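Local coordinates for SusD homolog (Bacteroides thetaiotaomicron, PDB 3EHM), which probably binds mucin O-glycans at the cell surface, as a SusD-family outer-membrane lipoprotein of a gut symbiont, at residues A125-V128 against R129-W133; K156-S159 against Q160-Y164. All coordinates share one frame; numbering follows the deposited sequence.

Interaction 1 (A125-V128 against R129-W133); sequences ANIV and RNIAW
Asn126 and Asn130 sit one helical turn apart, and the carbonyl of the first takes the backbone N-H of the second: Asn130 N to Asn126 O is 2.9 Å. The same i to i+4 bonding ties Arg129 N to Ala125 O and Ile131 N to Ile127 O, and closes with a longer link, Ala132 N to Val128 O at 3.2 Å. With CG of Asn130 beside its own backbone N (chi1 -65°), the amide folds back over the preceding turn, and ND2 comes within 2.9 Å of Asn126 O at an angle too poor for a hydrogen bond.

The other end of that amide serves the arginine. Arg129 NH2 meets Asn130 OD1 at 3.1 Å, on a lone pair in the carbonyl plane and in the plane of the guanidinium, while NE adds a weak bond to the same oxygen. Tyr145 OH also bonds OD1, and together these partners probably hold the amide in its rotation.

All this lies mid-way along helix 116-140 in the largely helical SusD fold, a family grouped with the tetratricopeptide repeats; helices 23-36, 85-110 and 197-215 pack around it.

Trp133 lies against the arginine side chain. Arg129 CG sits 3.7 Å above the centre of the Trp133 ring; the chain then bends at chi3 (72°), and the guanidinium takes Trp133 CZ3 against one face, offset toward the rim. Trp103 adds a cation-pi contact.

Apolar contact runs along another flank: Ile127 CG2 touches Ile131 CD1 at 4.1 Å, the two side chains crossing obliquely, with Leu203 and Leu207 of helix 197-215 against Ile131.

Interaction 2 (K156-S159 against Q160-Y164); sequences KFDS and QEVVY
Ser159 caps the start of helix 160-178 with its side chain: OG accepts the backbone N-H of Val162 at 3.2 Å, with an N-H...O angle of 154°. The serine chi1 of 68° sets OG between its own N and carbonyl carbon, turned toward the first turn of the helix. Its carbonyl takes the next bond along, Val163 N to Ser159 O at 3.0 Å.

This is an N-cap: a chain that arrives extended through Lys156 to Asp158 turns into a helix, and the serine hydroxyl serves an amide N-H of the first turn, where the usual helical carbonyl four residues back is missing. With alanine in place of the serine, Val162 N would probably lose its side-chain acceptor and the helix start would be less firmly fixed.

Close side-chain contacts flank the cap. Ser159 OG lies close against Val162 CG2, 3.1 Å away, and Val163 CG2 rests 3.3 Å from Ser159 O. Just upstream, Asp158 CB touches Val163 CG2 at 3.7 Å and lies near Val162 CG1, the aspartate and Val162 side chains crossing at about a right angle.

The carboxylate of Asp158 is engaged beyond the turn, since OD2 accepts the backbone N-H groups of both Tyr145 and Asn146. The amide of Gln160 is likewise held elsewhere, OE1 accepting from Trp520 N.

How the interactions relate
Interaction 1 is the more deeply placed: it occupies the middle of helix 116-140 and seven of its eight touching residues are buried. Interaction 2, at the start of helix 160-178, is only partly buried. The two helices are consecutive in the chain, and the contacts lie with centres about 15 Å apart and nearest atoms about 5 Å apart, without touching. Mid-helix, main-chain bonding is joined by arginine, amide and indole side chains; at the helix start a serine oxygen joins the carbonyl as acceptor, beside a carboxylate. Tyr145, in the intervening loop, meets both contacts through different ends. Tyr164 reaches back to helix 116-140, bonding Asp138.

Interaction 1 (A125-V128 against R129-W133)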
ATOM      1  N   ALA A 125      11.029 -16.511  -6.495  1.00 13.89           N
ATOM      2  CA  ALA A 125      11.822 -15.313  -6.239  1.00 15.15           C
ATOM      3  C   ALA A 125      11.317 -14.181  -7.138  1.00 14.11           C
ATOM      4  O   ALA A 125      11.285 -13.020  -6.731  1.00 14.55           O
ATOM      5  CB  ALA A 125      13.292 -15.593  -6.514  1.00 13.32           C
ATOM      6  N   ASN A 126      10.914 -14.525  -8.359  1.00 13.04           N
ATOM      7  CA  ASN A 126      10.401 -13.530  -9.294  1.00 14.14           C
ATOM      8  C   ASN A 126       9.088 -12.920  -8.786  1.00 12.21           C
ATOM      9  O   ASN A 126       8.844 -11.729  -8.955  1.00 11.20           O
ATOM     10  CB  ASN A 126      10.191 -14.151 -10.686  1.00 13.34           C
ATOM     11  CG  ASN A 126      11.499 -14.351 -11.446  1.00 17.44           C
ATOM     12  OD1 ASN A 126      12.507 -13.713 -11.145  1.00 17.48           O
ATOM     13  ND2 ASN A 126      11.477 -15.222 -12.452  1.00 16.49           N
ATOM     14  N   ILE A 127       8.241 -13.735  -8.167  1.00 12.69           N
ATOM     15  CA  ILE A 127       6.976 -13.232  -7.638  1.00 12.53           C
ATOM     16  C   ILE A 127       7.258 -12.242  -6.506  1.00 12.68           C
ATOM     17  O   ILE A 127       6.696 -11.147  -6.471  1.00 10.78           O
ATOM     18  CB  ILE A 127       6.094 -14.378  -7.098  1.00 14.78           C
ATOM     19  CG1 ILE A 127       5.674 -15.294  -8.252  1.00 12.01           C
ATOM     20  CG2 ILE A 127       4.865 -13.802  -6.380  1.00 14.07           C
ATOM     21  CD1 ILE A 127       4.940 -16.552  -7.802  1.00 13.11           C
ATOM     22  N   VAL A 128       8.135 -12.628  -5.583  1.00 12.60           N
ATOM     23  CA  VAL A 128       8.489 -11.750  -4.470  1.00 12.58           C
ATOM     24  C   VAL A 128       9.094 -10.451  -5.004  1.00 13.18           C
ATOM     25  O   VAL A 128       8.785  -9.368  -4.515  1.00 11.83           O
ATOM     26  CB  VAL A 128       9.493 -12.430  -3.517  1.00 13.02           C
ATOM     27  CG1 VAL A 128       9.942 -11.455  -2.444  1.00 12.31           C
ATOM     28  CG2 VAL A 128       8.844 -13.642  -2.873  1.00 13.10           C
ATOM     29  N   ARG A 129       9.950 -10.561  -6.016  1.00 13.79           N
ATOM     30  CA  ARG A 129      10.570  -9.378  -6.602  1.00 14.16           C
ATOM     31  C   ARG A 129       9.506  -8.460  -7.204  1.00 14.52           C
ATOM     32  O   ARG A 129       9.534  -7.242  -7.010  1.00 14.12           O
ATOM     33  CB  ARG A 129      11.553  -9.774  -7.704  1.00 15.10           C
ATOM     34  CG  ARG A 129      12.331  -8.592  -8.268  1.00 16.40           C
ATOM     35  CD  ARG A 129      12.935  -8.905  -9.626  1.00 18.94           C
ATOM     36  NE  ARG A 129      11.913  -8.964 -10.670  1.00 21.21           N
ATOM     37  CZ  ARG A 129      12.179  -9.039 -11.968  1.00 22.77           C
ATOM     38  NH1 ARG A 129      13.435  -9.068 -12.388  1.00 23.20           N
ATOM     39  NH2 ARG A 129      11.189  -9.066 -12.850  1.00 23.21           N
ATOM     40  N   ASN A 130       8.565  -9.053  -7.929  1.00 15.23           N
ATOM     41  CA  ASN A 130       7.512  -8.283  -8.573  1.00 16.25           C
ATOM     42  C   ASN A 130       6.534  -7.622  -7.608  1.00 14.37           C
ATOM     43  O   ASN A 130       6.017  -6.550  -7.900  1.00 13.38           O
ATOM     44  CB  ASN A 130       6.772  -9.152  -9.593  1.00 18.67           C
ATOM     45  CG  ASN A 130       7.675  -9.581 -10.742  1.00 21.56           C
ATOM     46  OD1 ASN A 130       8.606  -8.864 -11.109  1.00 22.37           O
ATOM     47  ND2 ASN A 130       7.399 -10.746 -11.317  1.00 21.78           N
ATOM     48  N   ILE A 131       6.278  -8.241  -6.459  1.00 14.60           N
ATOM     49  CA  ILE A 131       5.378  -7.619  -5.491  1.00 14.17           C
ATOM     50  C   ILE A 131       6.072  -6.358  -4.983  1.00 14.02           C
ATOM     51  O   ILE A 131       5.444  -5.320  -4.786  1.00 14.04           O
ATOM     52  CB  ILE A 131       5.102  -8.528  -4.285  1.00 15.96           C
ATOM     53  CG1 ILE A 131       4.336  -9.770  -4.730  1.00 18.43           C
ATOM     54  CG2 ILE A 131       4.285  -7.764  -3.239  1.00 17.70           C
ATOM     55  CD1 ILE A 131       4.158 -10.788  -3.623  1.00 22.54           C
ATOM     56  N   ALA A 132       7.380  -6.457  -4.782  1.00 12.52           N
ATOM     57  CA  ALA A 132       8.155  -5.321  -4.298  1.00 12.01           C
ATOM     58  C   ALA A 132       8.276  -4.229  -5.361  1.00 11.67           C
ATOM     59  O   ALA A 132       8.082  -3.048  -5.071  1.00 12.52           O
ATOM     60  CB  ALA A 132       9.541  -5.782  -3.866  1.00 11.20           C
ATOM     61  N   TRP A 133       8.582  -4.619  -6.593  1.00 11.69           N
ATOM     62  CA  TRP A 133       8.738  -3.631  -7.651  1.00 11.82           C
ATOM     63  C   TRP A 133       7.429  -3.045  -8.154  1.00 11.39           C
ATOM     64  O   TRP A 133       7.434  -2.038  -8.861  1.00 13.48           O
ATOM     65  CB  TRP A 133       9.570  -4.204  -8.798  1.00 12.33           C
ATOM     66  CG  TRP A 133      11.011  -4.380  -8.410  1.00 12.92           C
ATOM     67  CD1 TRP A 133      11.581  -4.076  -7.200  1.00 14.75           C
ATOM     68  CD2 TRP A 133      12.068  -4.885  -9.232  1.00 14.63           C
ATOM     69  NE1 TRP A 133      12.925  -4.358  -7.225  1.00 14.99           N
ATOM     70  CE2 TRP A 133      13.251  -4.857  -8.459  1.00 14.86           C
ATOM     71  CE3 TRP A 133      12.130  -5.358 -10.550  1.00 13.64           C
ATOM     72  CZ2 TRP A 133      14.486  -5.284  -8.960  1.00 15.88           C
ATOM     73  CZ3 TRP A 133      13.358  -5.782 -11.049  1.00 14.53           C
ATOM     74  CH2 TRP A 133      14.519  -5.741 -10.254  1.00 17.83           C
TER

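Interaction 2 (K156-S159 against Q160-Y164)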
ATOM      1  N   LYS A 156      18.906   0.638 -17.886  1.00 21.88           N
ATOM      2  CA  LYS A 156      17.942   1.306 -18.753  1.00 20.87           C
ATOM      3  C   LYS A 156      16.580   1.246 -18.058  1.00 18.49           C
ATOM      4  O   LYS A 156      16.206   0.209 -17.514  1.00 17.47           O
ATOM      5  CB  LYS A 156      17.869   0.576 -20.098  1.00 22.56           C
ATOM      6  CG  LYS A 156      16.812   1.093 -21.069  1.00 25.15           C
ATOM      7  CD  LYS A 156      17.239   2.382 -21.755  1.00 26.35           C
ATOM      8  CE  LYS A 156      16.265   2.748 -22.873  1.00 28.49           C
ATOM      9  NZ  LYS A 156      16.670   3.980 -23.605  1.00 29.51           N
ATOM     10  N   PHE A 157      15.844   2.356 -18.069  1.00 17.63           N
ATOM     11  CA  PHE A 157      14.526   2.402 -17.437  1.00 17.47           C
ATOM     12  C   PHE A 157      13.403   2.147 -18.439  1.00 17.58           C
ATOM     13  O   PHE A 157      13.538   2.449 -19.628  1.00 19.14           O
ATOM     14  CB  PHE A 157      14.299   3.760 -16.767  1.00 17.86           C
ATOM     15  CG  PHE A 157      15.002   3.918 -15.448  1.00 20.09           C
ATOM     16  CD1 PHE A 157      16.389   3.825 -15.363  1.00 20.19           C
ATOM     17  CD2 PHE A 157      14.276   4.180 -14.288  1.00 20.13           C
ATOM     18  CE1 PHE A 157      17.045   3.994 -14.139  1.00 23.38           C
ATOM     19  CE2 PHE A 157      14.922   4.350 -13.060  1.00 22.00           C
ATOM     20  CZ  PHE A 157      16.312   4.257 -12.987  1.00 21.19           C
ATOM     21  N   ASP A 158      12.302   1.585 -17.948  1.00 16.45           N
ATOM     22  CA  ASP A 158      11.130   1.288 -18.771  1.00 16.16           C
ATOM     23  C   ASP A 158      10.026   2.273 -18.409  1.00 16.26           C
ATOM     24  O   ASP A 158       9.935   2.703 -17.260  1.00 15.57           O
ATOM     25  CB  ASP A 158      10.604  -0.120 -18.480  1.00 16.64           C
ATOM     26  CG  ASP A 158      11.612  -1.210 -18.797  1.00 17.99           C
ATOM     27  OD1 ASP A 158      11.907  -1.423 -19.990  1.00 16.97           O
ATOM     28  OD2 ASP A 158      12.102  -1.857 -17.845  1.00 17.99           O
ATOM     29  N   SER A 159       9.186   2.629 -19.378  1.00 15.31           N
ATOM     30  CA  SER A 159       8.074   3.528 -19.089  1.00 16.44           C
ATOM     31  C   SER A 159       7.176   2.713 -18.166  1.00 16.10           C
ATOM     32  O   SER A 159       7.214   1.484 -18.194  1.00 16.75           O
ATOM     33  CB  SER A 159       7.308   3.881 -20.368  1.00 15.99           C
ATOM     34  OG  SER A 159       6.625   2.748 -20.876  1.00 18.17           O
ATOM     35  N   GLN A 160       6.374   3.377 -17.343  1.00 15.94           N
ATOM     36  CA  GLN A 160       5.501   2.645 -16.433  1.00 16.70           C
ATOM     37  C   GLN A 160       4.559   1.693 -17.173  1.00 16.99           C
ATOM     38  O   GLN A 160       4.255   0.602 -16.680  1.00 15.16           O
ATOM     39  CB  GLN A 160       4.699   3.618 -15.570  1.00 18.14           C
ATOM     40  CG  GLN A 160       3.748   2.940 -14.602  1.00 19.20           C
ATOM     41  CD  GLN A 160       3.299   3.871 -13.494  1.00 23.26           C
ATOM     42  OE1 GLN A 160       2.876   4.999 -13.751  1.00 23.28           O
ATOM     43  NE2 GLN A 160       3.386   3.402 -12.255  1.00 21.05           N
ATOM     44  N   GLU A 161       4.085   2.102 -18.346  1.00 16.23           N
ATOM     45  CA  GLU A 161       3.198   1.242 -19.121  1.00 15.61           C
ATOM     46  C   GLU A 161       3.920  -0.049 -19.505  1.00 15.53           C
ATOM     47  O   GLU A 161       3.332  -1.129 -19.471  1.00 13.64           O
ATOM     48  CB  GLU A 161       2.713   1.950 -20.393  1.00 17.69           C
ATOM     49  CG  GLU A 161       2.115   0.986 -21.419  1.00 19.47           C
ATOM     50  CD  GLU A 161       1.430   1.686 -22.579  1.00 23.42           C
ATOM     51  OE1 GLU A 161       1.811   2.828 -22.912  1.00 25.15           O
ATOM     52  OE2 GLU A 161       0.513   1.079 -23.169  1.00 25.28           O
ATOM     53  N   VAL A 162       5.194   0.063 -19.868  1.00 13.97           N
ATOM     54  CA  VAL A 162       5.967  -1.114 -20.252  1.00 14.20           C
ATOM     55  C   VAL A 162       6.231  -2.005 -19.038  1.00 13.84           C
ATOM     56  O   VAL A 162       6.245  -3.229 -19.153  1.00 14.31           O
ATOM     57  CB  VAL A 162       7.299  -0.704 -20.918  1.00 13.74           C
ATOM     58  CG1 VAL A 162       8.189  -1.925 -21.122  1.00 13.56           C
ATOM     59  CG2 VAL A 162       7.006  -0.045 -22.270  1.00 17.94           C
ATOM     60  N   VAL A 163       6.428  -1.389 -17.877  1.00 13.95           N
ATOM     61  CA  VAL A 163       6.665  -2.147 -16.654  1.00 13.76           C
ATOM     62  C   VAL A 163       5.438  -3.006 -16.378  1.00 14.76           C
ATOM     63  O   VAL A 163       5.551  -4.199 -16.086  1.00 14.29           O
ATOM     64  CB  VAL A 163       6.902  -1.212 -15.445  1.00 15.47           C
ATOM     65  CG1 VAL A 163       7.011  -2.037 -14.160  1.00 13.66           C
ATOM     66  CG2 VAL A 163       8.173  -0.393 -15.660  1.00 12.87           C
ATOM     67  N   TYR A 164       4.259  -2.400 -16.484  1.00 14.82           N
ATOM     68  CA  TYR A 164       3.023  -3.132 -16.245  1.00 16.53           C
ATOM     69  C   TYR A 164       2.809  -4.255 -17.256  1.00 16.52           C
ATOM     70  O   TYR A 164       2.508  -5.384 -16.874  1.00 16.67           O
ATOM     71  CB  TYR A 164       1.824  -2.179 -16.245  1.00 15.71           C
ATOM     72  CG  TYR A 164       1.474  -1.675 -14.862  1.00 16.32           C
ATOM     73  CD1 TYR A 164       2.326  -0.811 -14.169  1.00 17.19           C
ATOM     74  CD2 TYR A 164       0.312  -2.103 -14.224  1.00 17.25           C
ATOM     75  CE1 TYR A 164       2.027  -0.392 -12.868  1.00 18.34           C
ATOM     76  CE2 TYR A 164       0.005  -1.692 -12.932  1.00 16.06           C
ATOM     77  CZ  TYR A 164       0.861  -0.843 -12.259  1.00 17.00           C
ATOM     78  OH  TYR A 164       0.544  -0.449 -10.982  1.00 16.89           O
TER